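Local coordinates for FixK2 protein (Bradyrhizobium japonicum, PDB 4I2O) that binds DNA as a dimeric transcription regulator of the CRP/FNR superfamily, probably controlling genes connected with nitrogen fixation, at residues A[159-164]-A[191-196]; A[80-85]-A[184-189]; A[177-182]-A[216-221]; A[164-169]-A[226-231]. The protein carries 1 engineered substitution. All coordinates share one frame; numbering follows the deposited sequence.

Contact 1: A[159-164]-A[191-196]; sequences ERVATF and LGLTLE. With nucleotides of chain D.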
# COMPACT_ATOMS: atom_id res chain seq x y z
N GLU A 159 3.46 -1.23 18.54
CA GLU A 159 3.80 -2.13 17.41
C GLU A 159 4.31 -1.44 16.19
O GLU A 159 5.21 -1.98 15.46
CB GLU A 159 2.52 -2.98 17.07
CG GLU A 159 2.15 -3.97 18.16
CD GLU A 159 0.73 -4.54 17.93
OE1 GLU A 159 -0.06 -3.92 17.13
OE2 GLU A 159 0.34 -5.48 18.66
N ARG A 160 3.74 -0.28 15.86
CA ARG A 160 4.21 0.48 14.71
C ARG A 160 5.62 0.97 14.94
O ARG A 160 6.45 0.91 14.03
CB ARG A 160 3.33 1.71 14.43
CG ARG A 160 1.84 1.34 14.13
CD ARG A 160 0.99 2.59 13.97
NE ARG A 160 -0.43 2.09 13.89
CZ ARG A 160 -1.42 2.70 13.22
NH1 ARG A 160 -1.21 3.83 12.55
NH2 ARG A 160 -2.65 2.14 13.23
N VAL A 161 5.88 1.49 16.12
CA VAL A 161 7.24 2.00 16.37
C VAL A 161 8.29 0.90 16.40
O VAL A 161 9.39 1.05 15.84
CB VAL A 161 7.25 2.82 17.71
CG1 VAL A 161 8.74 3.21 18.11
CG2 VAL A 161 6.45 4.14 17.48
N ALA A 162 7.95 -0.24 16.98
CA ALA A 162 8.89 -1.34 17.00
C ALA A 162 9.11 -1.84 15.57
O ALA A 162 10.23 -2.18 15.20
CB ALA A 162 8.36 -2.45 17.87
N THR A 163 8.04 -1.90 14.77
CA THR A 163 8.23 -2.31 13.35
C THR A 163 9.22 -1.36 12.67
O THR A 163 10.15 -1.80 12.00
CB THR A 163 6.90 -2.29 12.57
OG1 THR A 163 6.07 -3.23 13.22
CG2 THR A 163 7.13 -2.78 11.09
N PHE A 164 9.00 -0.06 12.85
CA PHE A 164 9.81 0.96 12.23
C PHE A 164 11.26 0.80 12.65
O PHE A 164 12.18 0.81 11.80
CB PHE A 164 9.30 2.35 12.64
CG PHE A 164 10.28 3.47 12.33
CD1 PHE A 164 10.36 3.97 11.01
CD2 PHE A 164 11.06 4.01 13.33
CE1 PHE A 164 11.23 5.01 10.67
CE2 PHE A 164 12.00 5.06 13.03
CZ PHE A 164 12.05 5.57 11.68
N LEU A 191 4.16 6.46 10.10
CA LEU A 191 3.47 5.44 10.90
C LEU A 191 2.00 5.79 11.22
O LEU A 191 1.38 5.05 11.98
CB LEU A 191 4.19 5.22 12.29
CG LEU A 191 5.67 4.81 12.17
CD1 LEU A 191 6.29 4.67 13.60
CD2 LEU A 191 5.68 3.48 11.36
N GLY A 192 1.45 6.88 10.69
CA GLY A 192 0.05 7.22 10.97
C GLY A 192 -0.13 7.67 12.40
O GLY A 192 -1.20 7.49 12.99
N LEU A 193 0.92 8.25 12.99
CA LEU A 193 0.91 8.69 14.45
C LEU A 193 1.40 10.13 14.55
O LEU A 193 1.94 10.66 13.60
CB LEU A 193 1.91 7.82 15.30
CG LEU A 193 1.62 6.30 15.32
CD1 LEU A 193 2.80 5.56 16.00
CD2 LEU A 193 0.27 6.08 16.09
N THR A 194 1.22 10.77 15.72
CA THR A 194 1.85 12.09 15.99
C THR A 194 3.26 11.87 16.45
O THR A 194 3.63 10.78 16.95
CB THR A 194 1.09 12.88 17.13
OG1 THR A 194 1.11 12.07 18.30
CG2 THR A 194 -0.37 13.15 16.74
N LEU A 195 4.08 12.89 16.25
CA LEU A 195 5.46 12.83 16.71
C LEU A 195 5.53 12.66 18.24
O LEU A 195 6.46 12.00 18.74
CB LEU A 195 6.17 14.11 16.22
CG LEU A 195 5.81 15.46 16.85
CD1 LEU A 195 6.57 15.83 18.20
CD2 LEU A 195 5.97 16.64 15.87
N GLU A 196 4.55 13.18 18.99
CA GLU A 196 4.55 13.02 20.45
C GLU A 196 4.38 11.55 20.80
O GLU A 196 5.04 11.03 21.69
CB GLU A 196 3.39 13.80 21.08
CG GLU A 196 3.55 15.30 21.04
CD GLU A 196 2.77 15.96 19.92
OE1 GLU A 196 2.69 15.37 18.79
OE2 GLU A 196 2.19 17.05 20.21
P DA D 19 -1.91 9.59 17.45
OP1 DA D 19 -1.95 9.51 15.96
OP2 DA D 19 -0.59 9.76 18.15
O5' DA D 19 -2.92 10.74 17.85
C5' DA D 19 -4.29 10.70 17.47
C4' DA D 19 -4.90 12.07 17.74
O4' DA D 19 -5.11 12.21 19.19
C3' DA D 19 -4.06 13.30 17.36
O3' DA D 19 -5.05 14.21 16.75
C2' DA D 19 -3.43 13.81 18.66
C1' DA D 19 -4.41 13.30 19.74
N9 DA D 19 -3.73 12.83 20.93
C8 DA D 19 -2.71 11.92 21.06
N7 DA D 19 -2.30 11.70 22.31
C5 DA D 19 -3.14 12.52 23.05
C6 DA D 19 -3.24 12.69 24.44
N6 DA D 19 -2.45 12.05 25.33
N1 DA D 19 -4.18 13.57 24.89
C2 DA D 19 -4.97 14.17 23.97
N3 DA D 19 -4.99 14.06 22.64
C4 DA D 19 -4.02 13.22 22.22
P DT D 20 -4.65 15.64 16.21
OP1 DT D 20 -5.73 16.04 15.25
OP2 DT D 20 -3.19 15.63 15.86
O5' DT D 20 -4.68 16.62 17.52
C5' DT D 20 -6.01 16.80 18.16
C4' DT D 20 -5.73 17.63 19.42
O4' DT D 20 -4.87 16.86 20.24
C3' DT D 20 -4.98 18.91 19.21
O3' DT D 20 -5.91 19.88 19.71
C2' DT D 20 -3.73 18.91 20.12
C1' DT D 20 -4.14 17.77 21.05
N1 DT D 20 -3.13 16.92 21.73
C2 DT D 20 -3.09 16.89 23.12
O2 DT D 20 -3.81 17.54 23.84
N3 DT D 20 -2.17 16.05 23.66
C4 DT D 20 -1.27 15.31 22.92
O4 DT D 20 -0.47 14.56 23.40
C5 DT D 20 -1.35 15.37 21.50
C7 DT D 20 -0.31 14.56 20.73
C6 DT D 20 -2.24 16.20 20.97
P DC D 21 -5.63 21.43 19.52
OP1 DC D 21 -6.94 22.11 19.41
OP2 DC D 21 -4.49 21.59 18.56
O5' DC D 21 -4.99 21.88 20.94
C5' DC D 21 -5.77 21.64 22.12
C4' DC D 21 -4.94 21.98 23.34
O4' DC D 21 -4.01 20.91 23.62
C3' DC D 21 -4.11 23.25 23.21
O3' DC D 21 -4.32 23.91 24.46
C2' DC D 21 -2.67 22.74 23.02
C1' DC D 21 -2.72 21.48 23.86
N1 DC D 21 -1.72 20.48 23.52
C2 DC D 21 -1.10 19.84 24.58
O2 DC D 21 -1.44 20.15 25.73
N3 DC D 21 -0.16 18.90 24.34
C4 DC D 21 0.15 18.60 23.07
N4 DC D 21 1.04 17.65 22.90
C5 DC D 21 -0.47 19.23 21.95
C6 DC D 21 -1.38 20.18 22.23

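Contact 2: A[80-85]-A[184-189]; sequences RQIGAF and RRDIGD. With nucleotides of chain C.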
# COMPACT_ATOMS: atom_id res chain seq x y z
N ARG A 80 -0.39 14.48 6.26
CA ARG A 80 0.59 13.91 5.34
C ARG A 80 0.85 12.45 5.70
O ARG A 80 1.02 12.15 6.88
CB ARG A 80 1.94 14.67 5.51
CG ARG A 80 3.00 14.03 4.64
CD ARG A 80 4.30 14.89 4.78
NE ARG A 80 4.87 14.67 6.10
CZ ARG A 80 6.11 15.03 6.46
NH1 ARG A 80 6.96 15.49 5.53
NH2 ARG A 80 6.51 14.84 7.71
N GLN A 81 0.79 11.53 4.72
CA GLN A 81 1.16 10.15 4.91
C GLN A 81 2.45 9.98 4.13
O GLN A 81 2.48 10.18 2.89
CB GLN A 81 0.06 9.18 4.37
CG GLN A 81 0.55 7.73 4.44
CD GLN A 81 0.74 7.26 5.85
OE1 GLN A 81 -0.12 7.52 6.74
NE2 GLN A 81 1.82 6.48 6.09
N ILE A 82 3.54 9.65 4.85
CA ILE A 82 4.76 9.20 4.15
C ILE A 82 4.63 7.69 3.77
O ILE A 82 4.44 6.79 4.66
CB ILE A 82 5.98 9.48 5.06
CG1 ILE A 82 6.23 10.98 5.07
CG2 ILE A 82 7.22 8.78 4.43
CD1 ILE A 82 7.32 11.43 6.11
N GLY A 83 4.77 7.38 2.48
CA GLY A 83 4.62 6.03 1.99
C GLY A 83 5.91 5.26 2.05
O GLY A 83 5.89 4.03 2.19
N ALA A 84 7.05 5.98 2.02
CA ALA A 84 8.30 5.27 2.03
C ALA A 84 9.44 6.24 2.31
O ALA A 84 9.36 7.42 1.94
CB ALA A 84 8.56 4.57 0.64
N PHE A 85 10.48 5.70 2.89
CA PHE A 85 11.78 6.43 3.02
C PHE A 85 12.74 5.76 2.07
O PHE A 85 12.76 4.52 2.01
CB PHE A 85 12.31 6.28 4.40
CG PHE A 85 11.52 7.06 5.44
CD1 PHE A 85 11.50 8.48 5.38
CD2 PHE A 85 10.82 6.41 6.45
CE1 PHE A 85 10.78 9.22 6.31
CE2 PHE A 85 10.14 7.18 7.46
CZ PHE A 85 10.12 8.60 7.36
N ARG A 184 11.08 13.42 14.12
CA ARG A 184 10.01 12.67 14.76
C ARG A 184 8.69 12.87 14.00
O ARG A 184 7.80 11.99 13.94
CB ARG A 184 9.89 13.14 16.27
CG ARG A 184 11.17 12.81 17.15
CD ARG A 184 11.38 11.27 17.28
NE ARG A 184 12.32 10.96 18.38
CZ ARG A 184 13.56 10.47 18.24
NH1 ARG A 184 14.12 10.25 17.02
NH2 ARG A 184 14.25 10.21 19.34
N ARG A 185 8.53 14.05 13.41
CA ARG A 185 7.31 14.29 12.65
C ARG A 185 7.31 13.43 11.37
O ARG A 185 6.24 12.90 10.95
CB ARG A 185 7.27 15.77 12.25
CG ARG A 185 6.01 16.12 11.40
CD ARG A 185 5.97 17.63 11.08
NE ARG A 185 5.53 18.35 12.29
CZ ARG A 185 4.26 18.28 12.71
NH1 ARG A 185 3.32 17.58 12.03
NH2 ARG A 185 3.90 18.90 13.81
N ASP A 186 8.46 13.29 10.72
CA ASP A 186 8.46 12.38 9.56
C ASP A 186 8.17 10.96 10.03
O ASP A 186 7.45 10.19 9.35
CB ASP A 186 9.84 12.36 8.87
CG ASP A 186 10.08 13.54 7.95
OD1 ASP A 186 9.29 14.49 7.91
OD2 ASP A 186 11.14 13.52 7.29
N ILE A 187 8.77 10.54 11.15
CA ILE A 187 8.47 9.16 11.61
C ILE A 187 6.97 9.01 11.88
O ILE A 187 6.38 8.00 11.51
CB ILE A 187 9.27 8.75 12.85
CG1 ILE A 187 10.80 8.83 12.50
CG2 ILE A 187 8.92 7.34 13.32
CD1 ILE A 187 11.69 8.70 13.78
N GLY A 188 6.37 9.94 12.62
CA GLY A 188 4.92 9.84 12.88
C GLY A 188 4.15 9.82 11.55
O GLY A 188 3.23 9.02 11.45
N ASP A 189 4.49 10.66 10.56
CA ASP A 189 3.75 10.64 9.27
C ASP A 189 3.98 9.40 8.43
O ASP A 189 3.11 9.05 7.63
CB ASP A 189 3.97 11.93 8.39
CG ASP A 189 3.40 13.15 9.04
OD1 ASP A 189 2.46 13.00 9.86
OD2 ASP A 189 3.78 14.29 8.65
P DA C 7 13.49 15.65 16.03
OP1 DA C 7 14.43 14.65 15.50
OP2 DA C 7 12.08 15.74 15.49
O5' DA C 7 13.32 15.52 17.59
C5' DA C 7 14.56 15.50 18.47
C4' DA C 7 14.06 15.43 19.91
O4' DA C 7 13.51 16.73 20.27
C3' DA C 7 12.98 14.39 20.16
O3' DA C 7 13.64 13.46 21.08
C2' DA C 7 11.81 15.17 20.84
C1' DA C 7 12.53 16.49 21.25
N9 DA C 7 11.63 17.64 21.17
C8 DA C 7 10.96 18.10 20.07
N7 DA C 7 10.23 19.18 20.28
C5 DA C 7 10.48 19.49 21.63
C6 DA C 7 10.00 20.50 22.46
N6 DA C 7 9.17 21.43 21.96
N1 DA C 7 10.44 20.54 23.78
C2 DA C 7 11.28 19.54 24.14
N3 DA C 7 11.77 18.49 23.40
C4 DA C 7 11.34 18.55 22.17
P DT C 8 12.77 12.24 21.77
OP1 DT C 8 13.83 11.22 22.21
OP2 DT C 8 11.57 12.01 20.98
O5' DT C 8 12.24 12.90 23.20
C5' DT C 8 13.29 13.32 24.06
C4' DT C 8 12.63 13.98 25.25
O4' DT C 8 11.87 15.14 24.84
C3' DT C 8 11.61 13.10 25.98
O3' DT C 8 12.07 13.12 27.31
C2' DT C 8 10.23 13.76 25.92
C1' DT C 8 10.65 15.18 25.64
N1 DT C 8 9.67 16.03 24.82
C2 DT C 8 9.15 17.22 25.34
O2 DT C 8 9.35 17.64 26.49
N3 DT C 8 8.37 17.94 24.51
C4 DT C 8 8.02 17.59 23.19
O4 DT C 8 7.33 18.36 22.52
C5 DT C 8 8.57 16.33 22.68
C7 DT C 8 8.24 15.87 21.27
C6 DT C 8 9.38 15.61 23.50
O HOH W 1 0.20 14.68 9.10
O HOH W 2 9.11 17.13 6.81

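Contact 3: A[177-182]-A[216-221]; sequences MMALPM and ARQIVL. With nucleotides of chain C.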
# COMPACT_ATOMS: atom_id res chain seq x y z
N MET A 177 24.54 0.56 15.08
CA MET A 177 23.88 1.83 15.43
C MET A 177 23.21 2.42 14.20
O MET A 177 23.75 2.30 13.09
CB MET A 177 24.92 2.85 16.00
CG MET A 177 24.24 4.25 16.14
SD MET A 177 25.35 5.51 16.76
CE MET A 177 25.03 5.23 18.52
N MET A 178 21.99 2.96 14.39
CA MET A 178 21.21 3.61 13.35
C MET A 178 21.36 5.11 13.49
O MET A 178 21.00 5.68 14.54
CB MET A 178 19.70 3.31 13.61
CG MET A 178 19.49 1.91 13.87
SD MET A 178 17.73 1.58 13.76
CE MET A 178 17.21 1.89 15.43
N ALA A 179 21.82 5.77 12.45
CA ALA A 179 21.82 7.22 12.44
C ALA A 179 20.62 7.59 11.59
O ALA A 179 20.64 7.45 10.34
CB ALA A 179 23.12 7.78 11.83
N LEU A 180 19.54 7.97 12.24
CA LEU A 180 18.27 8.13 11.53
C LEU A 180 18.32 9.50 10.89
O LEU A 180 18.80 10.47 11.53
CB LEU A 180 17.12 8.14 12.55
CG LEU A 180 16.76 6.76 13.11
CD1 LEU A 180 15.60 6.97 14.12
CD2 LEU A 180 16.43 5.73 12.01
N PRO A 181 17.93 9.59 9.62
CA PRO A 181 18.09 10.93 9.00
C PRO A 181 16.89 11.83 9.19
O PRO A 181 17.05 13.05 8.90
CB PRO A 181 18.22 10.63 7.50
CG PRO A 181 17.35 9.31 7.33
CD PRO A 181 17.76 8.52 8.61
N MET A 182 15.73 11.31 9.63
CA MET A 182 14.51 12.06 9.65
C MET A 182 14.03 12.44 11.09
O MET A 182 14.43 11.80 12.11
CB MET A 182 13.42 11.22 8.90
CG MET A 182 12.85 10.06 9.75
SD MET A 182 13.94 8.68 10.08
CE MET A 182 14.01 7.75 8.53
N ALA A 216 19.13 12.17 19.92
CA ALA A 216 17.78 11.66 19.56
C ALA A 216 17.73 10.77 18.35
O ALA A 216 16.84 9.88 18.24
CB ALA A 216 16.81 12.86 19.38
N ARG A 217 18.55 11.05 17.35
CA ARG A 217 18.42 10.30 16.09
C ARG A 217 19.54 9.28 15.93
O ARG A 217 19.68 8.71 14.85
CB ARG A 217 18.47 11.25 14.89
CG ARG A 217 17.36 12.29 14.87
CD ARG A 217 17.42 13.16 13.62
NE ARG A 217 16.48 14.29 13.69
CZ ARG A 217 16.33 15.19 12.70
NH1 ARG A 217 17.07 15.09 11.60
NH2 ARG A 217 15.46 16.21 12.81
N GLN A 218 20.34 9.07 16.97
CA GLN A 218 21.38 8.03 16.91
C GLN A 218 20.96 6.94 17.86
O GLN A 218 21.02 7.11 19.06
CB GLN A 218 22.71 8.60 17.35
CG GLN A 218 23.10 9.75 16.48
CD GLN A 218 23.76 9.27 15.25
OE1 GLN A 218 24.17 8.09 15.15
NE2 GLN A 218 23.87 10.15 14.26
N ILE A 219 20.50 5.82 17.35
CA ILE A 219 19.81 4.84 18.20
C ILE A 219 20.51 3.51 18.07
O ILE A 219 20.90 3.13 16.96
CB ILE A 219 18.33 4.69 17.80
CG1 ILE A 219 17.56 5.97 18.16
CG2 ILE A 219 17.74 3.50 18.46
CD1 ILE A 219 16.08 5.99 17.75
N VAL A 220 20.69 2.80 19.18
CA VAL A 220 21.39 1.50 19.15
C VAL A 220 20.37 0.55 19.72
O VAL A 220 19.94 0.73 20.87
CB VAL A 220 22.67 1.46 20.03
CG1 VAL A 220 23.21 0.05 20.12
CG2 VAL A 220 23.79 2.28 19.43
N LEU A 221 19.93 -0.44 18.94
CA LEU A 221 19.02 -1.45 19.50
C LEU A 221 19.82 -2.41 20.37
O LEU A 221 20.77 -3.04 19.92
CB LEU A 221 18.32 -2.26 18.40
CG LEU A 221 17.53 -1.42 17.42
CD1 LEU A 221 16.82 -2.41 16.45
CD2 LEU A 221 16.49 -0.60 18.24
P DA C 7 13.49 15.65 16.03
OP1 DA C 7 14.43 14.65 15.50
OP2 DA C 7 12.08 15.74 15.49
O5' DA C 7 13.32 15.52 17.59
C5' DA C 7 14.56 15.50 18.47
C4' DA C 7 14.06 15.43 19.91
O4' DA C 7 13.51 16.73 20.27
C3' DA C 7 12.98 14.39 20.16
O3' DA C 7 13.64 13.46 21.08
C2' DA C 7 11.81 15.17 20.84
C1' DA C 7 12.53 16.49 21.25
N9 DA C 7 11.63 17.64 21.17
C8 DA C 7 10.96 18.10 20.07
N7 DA C 7 10.23 19.18 20.28
C5 DA C 7 10.48 19.49 21.63
C6 DA C 7 10.00 20.50 22.46
N6 DA C 7 9.17 21.43 21.96
N1 DA C 7 10.44 20.54 23.78
C2 DA C 7 11.28 19.54 24.14
N3 DA C 7 11.77 18.49 23.40
C4 DA C 7 11.34 18.55 22.17
O HOH W 3 16.17 15.86 9.01
O HOH W 4 19.48 13.92 10.58

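Contact 4: A[164-169]-A[226-231]; sequences FLLEMD and RLHNLD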
# COMPACT_ATOMS: atom_id res chain seq x y z
N PHE A 164 9.00 -0.06 12.85
CA PHE A 164 9.81 0.96 12.23
C PHE A 164 11.26 0.80 12.65
O PHE A 164 12.18 0.81 11.80
CB PHE A 164 9.30 2.35 12.64
CG PHE A 164 10.28 3.47 12.33
CD1 PHE A 164 10.36 3.97 11.01
CD2 PHE A 164 11.06 4.01 13.33
CE1 PHE A 164 11.23 5.01 10.67
CE2 PHE A 164 12.00 5.06 13.03
CZ PHE A 164 12.05 5.57 11.68
N LEU A 165 11.53 0.69 13.95
CA LEU A 165 12.94 0.55 14.41
C LEU A 165 13.64 -0.68 13.83
O LEU A 165 14.80 -0.65 13.41
CB LEU A 165 12.97 0.41 15.90
CG LEU A 165 12.63 1.70 16.64
CD1 LEU A 165 12.30 1.45 18.15
CD2 LEU A 165 13.70 2.80 16.44
N LEU A 166 12.93 -1.80 13.79
CA LEU A 166 13.49 -2.98 13.13
C LEU A 166 13.75 -2.84 11.63
O LEU A 166 14.76 -3.34 11.14
CB LEU A 166 12.61 -4.20 13.43
CG LEU A 166 12.56 -4.69 14.90
CD1 LEU A 166 11.35 -5.63 15.03
CD2 LEU A 166 13.84 -5.40 15.30
N GLU A 167 12.83 -2.19 10.92
CA GLU A 167 13.04 -1.90 9.50
C GLU A 167 14.28 -1.01 9.32
O GLU A 167 15.16 -1.24 8.44
CB GLU A 167 11.81 -1.20 8.91
CG GLU A 167 12.02 -0.92 7.42
CD GLU A 167 10.91 -0.14 6.77
OE1 GLU A 167 10.06 0.50 7.44
OE2 GLU A 167 10.88 -0.17 5.53
N MET A 168 14.34 0.07 10.09
CA MET A 168 15.54 0.94 9.97
C MET A 168 16.84 0.28 10.38
O MET A 168 17.89 0.54 9.77
CB MET A 168 15.33 2.16 10.85
CG MET A 168 14.23 3.13 10.40
SD MET A 168 14.47 3.80 8.71
CE MET A 168 13.34 2.80 7.74
N ASP A 169 16.83 -0.56 11.42
CA ASP A 169 18.01 -1.30 11.79
C ASP A 169 18.50 -2.19 10.62
O ASP A 169 19.67 -2.27 10.29
CB ASP A 169 17.72 -2.15 13.02
CG ASP A 169 18.93 -2.96 13.48
OD1 ASP A 169 18.93 -4.19 13.28
OD2 ASP A 169 19.85 -2.38 14.10
N ARG A 226 13.56 -8.66 21.98
CA ARG A 226 12.51 -8.03 22.77
C ARG A 226 11.70 -7.06 21.95
O ARG A 226 10.49 -6.92 22.15
CB ARG A 226 13.07 -7.30 23.99
CG ARG A 226 13.36 -8.23 25.16
CD ARG A 226 14.05 -7.50 26.32
NE ARG A 226 13.16 -6.60 27.05
CZ ARG A 226 13.59 -5.57 27.76
NH1 ARG A 226 14.91 -5.30 27.82
NH2 ARG A 226 12.71 -4.81 28.40
N LEU A 227 12.35 -6.37 21.03
CA LEU A 227 11.63 -5.41 20.20
C LEU A 227 10.76 -6.13 19.17
O LEU A 227 9.65 -5.66 18.86
CB LEU A 227 12.63 -4.45 19.49
CG LEU A 227 12.14 -3.18 18.83
CD1 LEU A 227 11.55 -2.24 19.89
CD2 LEU A 227 13.30 -2.50 18.07
N HIS A 228 11.26 -7.24 18.63
CA HIS A 228 10.45 -8.05 17.71
C HIS A 228 9.21 -8.53 18.46
O HIS A 228 8.12 -8.62 17.87
CB HIS A 228 11.19 -9.33 17.33
CG HIS A 228 11.44 -9.49 15.87
ND1 HIS A 228 10.45 -9.86 14.98
CD2 HIS A 228 12.59 -9.37 15.14
CE1 HIS A 228 10.97 -9.94 13.77
NE2 HIS A 228 12.26 -9.64 13.83
N ASN A 229 9.35 -8.86 19.74
CA ASN A 229 8.14 -9.31 20.49
C ASN A 229 7.07 -8.26 20.70
O ASN A 229 5.96 -8.60 21.17
CB ASN A 229 8.49 -9.84 21.88
CG ASN A 229 9.37 -11.04 21.82
OD1 ASN A 229 9.48 -11.70 20.78
ND2 ASN A 229 10.06 -11.31 22.93
N LEU A 230 7.42 -7.00 20.48
CA LEU A 230 6.49 -5.89 20.63
C LEU A 230 5.86 -5.52 19.31
O LEU A 230 4.98 -4.67 19.27
CB LEU A 230 7.20 -4.66 21.18
CG LEU A 230 7.75 -4.81 22.61
CD1 LEU A 230 8.40 -3.50 22.99
CD2 LEU A 230 6.63 -5.13 23.60
N ASP A 231 6.34 -6.09 18.20
CA ASP A 231 5.65 -5.83 16.99
C ASP A 231 4.48 -6.87 17.03
O ASP A 231 4.30 -7.61 18.01
CB ASP A 231 6.55 -5.77 15.74
CG ASP A 231 7.12 -7.12 15.30
OD1 ASP A 231 6.53 -8.20 15.57
OD2 ASP A 231 8.19 -7.08 14.62

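Contact 1: A[159-164]-A[191-196]
The guanidinium of Arg-160 meets Leu-191 and Gly-192 edge-on: Leu-191 O and Gly-192 CA both lie close to its plane. Leu-191 O, 2.9 Å from Arg-160 NH1, accepts a hydrogen bond that is almost straight (164° at the hydrogen) and sits only 8° out of the guanidinium plane. Phe-164, the other flat group, takes part chiefly through its stem, with Phe-164 CB 3.9 Å from Leu-191 CD1. The same leucine methyl also touches Val-161 CG2 at 3.9 Å, the two side chains running about at right angles. An extended chain from CG to NE carries the arginine past Leu-193, bringing Arg-160 CD to 4.0 Å from Leu-193 CG. Beyond the two segments, NE donates to Lys-155 O and NH2 weakly to Leu-152 O, which fixes the rotation of the group. An alanine in place of Arg-160 would probably leave Leu-191 O and Lys-155 O without these donors and open a gap beside Leu-193. Residues 192-194 form the turn of the helix-turn-helix, joining helix 184-191 to helix 195-207. Gly-192 leaves the first helix with positive phi (70°), which favours glycine, beside Arg-160 NH1. Thr-194 is the N-cap of the second helix, its OG1 capping Thr-197 N. That hydroxyl also lies 2.9 Å from OP2 of DA19 of chain D, to which Thr-194 N is hydrogen-bonded as well. Two residues on, Glu-196 OE2 accepts a hydrogen bond from N4 of DC21 of chain D at 3.0 Å, the direct reading of a base by this recognition helix.

Contact 2: A[80-85]-A[184-189]
Arg-80 reaches Asp-189 and Asp-186 through a chain that starts with CG anti to the backbone N (chi1 176°) and bends at chi3 (72°), which sets NE beside Asp-189. The guanidinium meets the carboxylate side-on, and two nitrogens grip one oxygen: Arg-80 NE is 2.8 Å and Arg-80 NH2 2.9 Å from Asp-189 OD2. Both come from the anti side of that oxygen, with the guanidinium and carboxylate planes 85° apart. NH2 of Arg-80 also forms a salt bridge to Asp-186 OD1 at 2.8 Å, while water 2 links NH1 to the same OD1. Ile-82 covers one face of the guanidinium, its CD1 standing over the centre, and this methyl also lies 3.5 Å from Asp-186 O. The backbone joins in too, Ile-82 N donating to Asp-189 O at 2.9 Å from above the carbonyl plane. Phe-85 turns its ring edge to the helix, CZ lying 3.7 Å from Asp-186 O. A leucine in place of Arg-80 would probably leave Asp-189 OD2 and Asp-186 OD1 without their shared cation. Each carboxylate has a second charged partner: Arg-70 for Asp-186, and Arg-154 of the second subunit for Asp-189. A strand of the cyclic nucleotide-binding-type domain thus lies nearly perpendicular across the first helix of the helix-turn-helix motif, the interface between that domain and the DNA-binding domain of a CRP/FNR protein.

Contact 3: A[177-182]-A[216-221]
Arg-217 runs alongside the loop after strand 177-179, starting from CB, which packs 3.5 Å from Leu-180 O. Its chain stays extended from CG to NE; CG lies near OP1 of DA7 of chain C, and CD comes to 3.6 Å from Met-182 O. At NE the polar part begins: Arg-217 NE donates to OP1 of DA7 of chain C at 2.8 Å, with 157° at the hydrogen, and the phosphate lies at the edge of the guanidinium. One face of the group is covered over its centre by Met-182 C. NH1 reaches Pro-181 O through two bridging waters, 3 and 4, and NH2 adds a weak bond to the same OP1. The backbone behind this arm pairs antiparallel. Met-178 and Ile-219 form a hydrogen-bonded pair, with Met-178 N 2.8 Å from Ile-219 O and Ile-219 N 2.9 Å from Met-178 O. One further bond, Leu-180 N to Arg-217 O at 2.7 Å, continues the pairing beyond the end of strand 177-179. Strands 211-213 and 218-221 form the hairpin that is the wing of a winged helix-turn-helix domain, and strand 177-179 completes the small sheet. On the buried side of the sheet Met-178 bends at chi3 (-89°), and its CE is pressed 3.5 Å from Ile-219 CG2, a tight carbon contact, while also touching Leu-221. Leu-180 adds its CD1, 3.8 Å from Ile-219 CD1. Leu-165 and Leu-172 of helix 157-172 pack against Met-178, and Leu-211 and Phe-213 against Ile-219.

Contact 4: A[164-169]-A[226-231]
Leu-166 lies across His-228 about at a right angle, and its CD1 methyl sits over one face of the imidazole. The distance from Leu-166 CD1 to the centroid of the His-228 ring is 4.0 Å and the direction is 16° off the ring normal, which identifies a CH-pi contact, the methyl being displaced somewhat toward the CD2 side. The same methyl rests 3.7 Å from His-228 CA and 3.5 Å from Asp-231 OD2, so backbone, ring and carboxylate all border it. Asp-231 also crosses the leucine about at a right angle. Leu-227 and Leu-166 instead lie side by side, pointing opposite ways, with Leu-166 CG 3.9 Å from Leu-227 CD2. Leu-165 crosses Leu-227 nearly perpendicularly, and its CB is 3.6 Å from that same CD2. Leu-227 starts with CG anti to the backbone N (chi1 -166°), and its CD2 branch ends against both neighbouring leucines of helix 157-172. Leu-205 of helix 195-207 touches Leu-165 and Leu-227 as well, which places the contact at the edge of the DNA-binding domain's core. There helix 224-228 and the type I turn from His-228 to Asp-231 pack on helix 157-172. The contacts are apolar, CH-pi and one methyl against a carboxylate, without hydrogen bond or salt bridge between the segments, so shape and burial are likely to hold them; a polar tie nearby is the salt bridge of Asp-169 with Arg-224.

How the contacts relate
Going from the N terminus, strand 80-85 is the first partner met, and contact 2 closes the longest loop, 98 residues, by bringing helix 184-191 back to the N-terminal domain. The other three lie within the DNA-binding domain. Contact 1 joins 159-164 to the turn at 191-196 and crosses contact 2. Contact 4, opening at 164-169 on the same helix, 157-172, crosses both and encloses contact 3, which pairs 177-182 with 216-221 and itself crosses contacts 1 and 2. Phe-164, shared by the segments of contacts 1 and 4, packs on Ile-187 and Phe-85 of contact 2 and on Met-182 of contact 3, joining the loop after strand 177-179, the helix-turn-helix and strand 80-86.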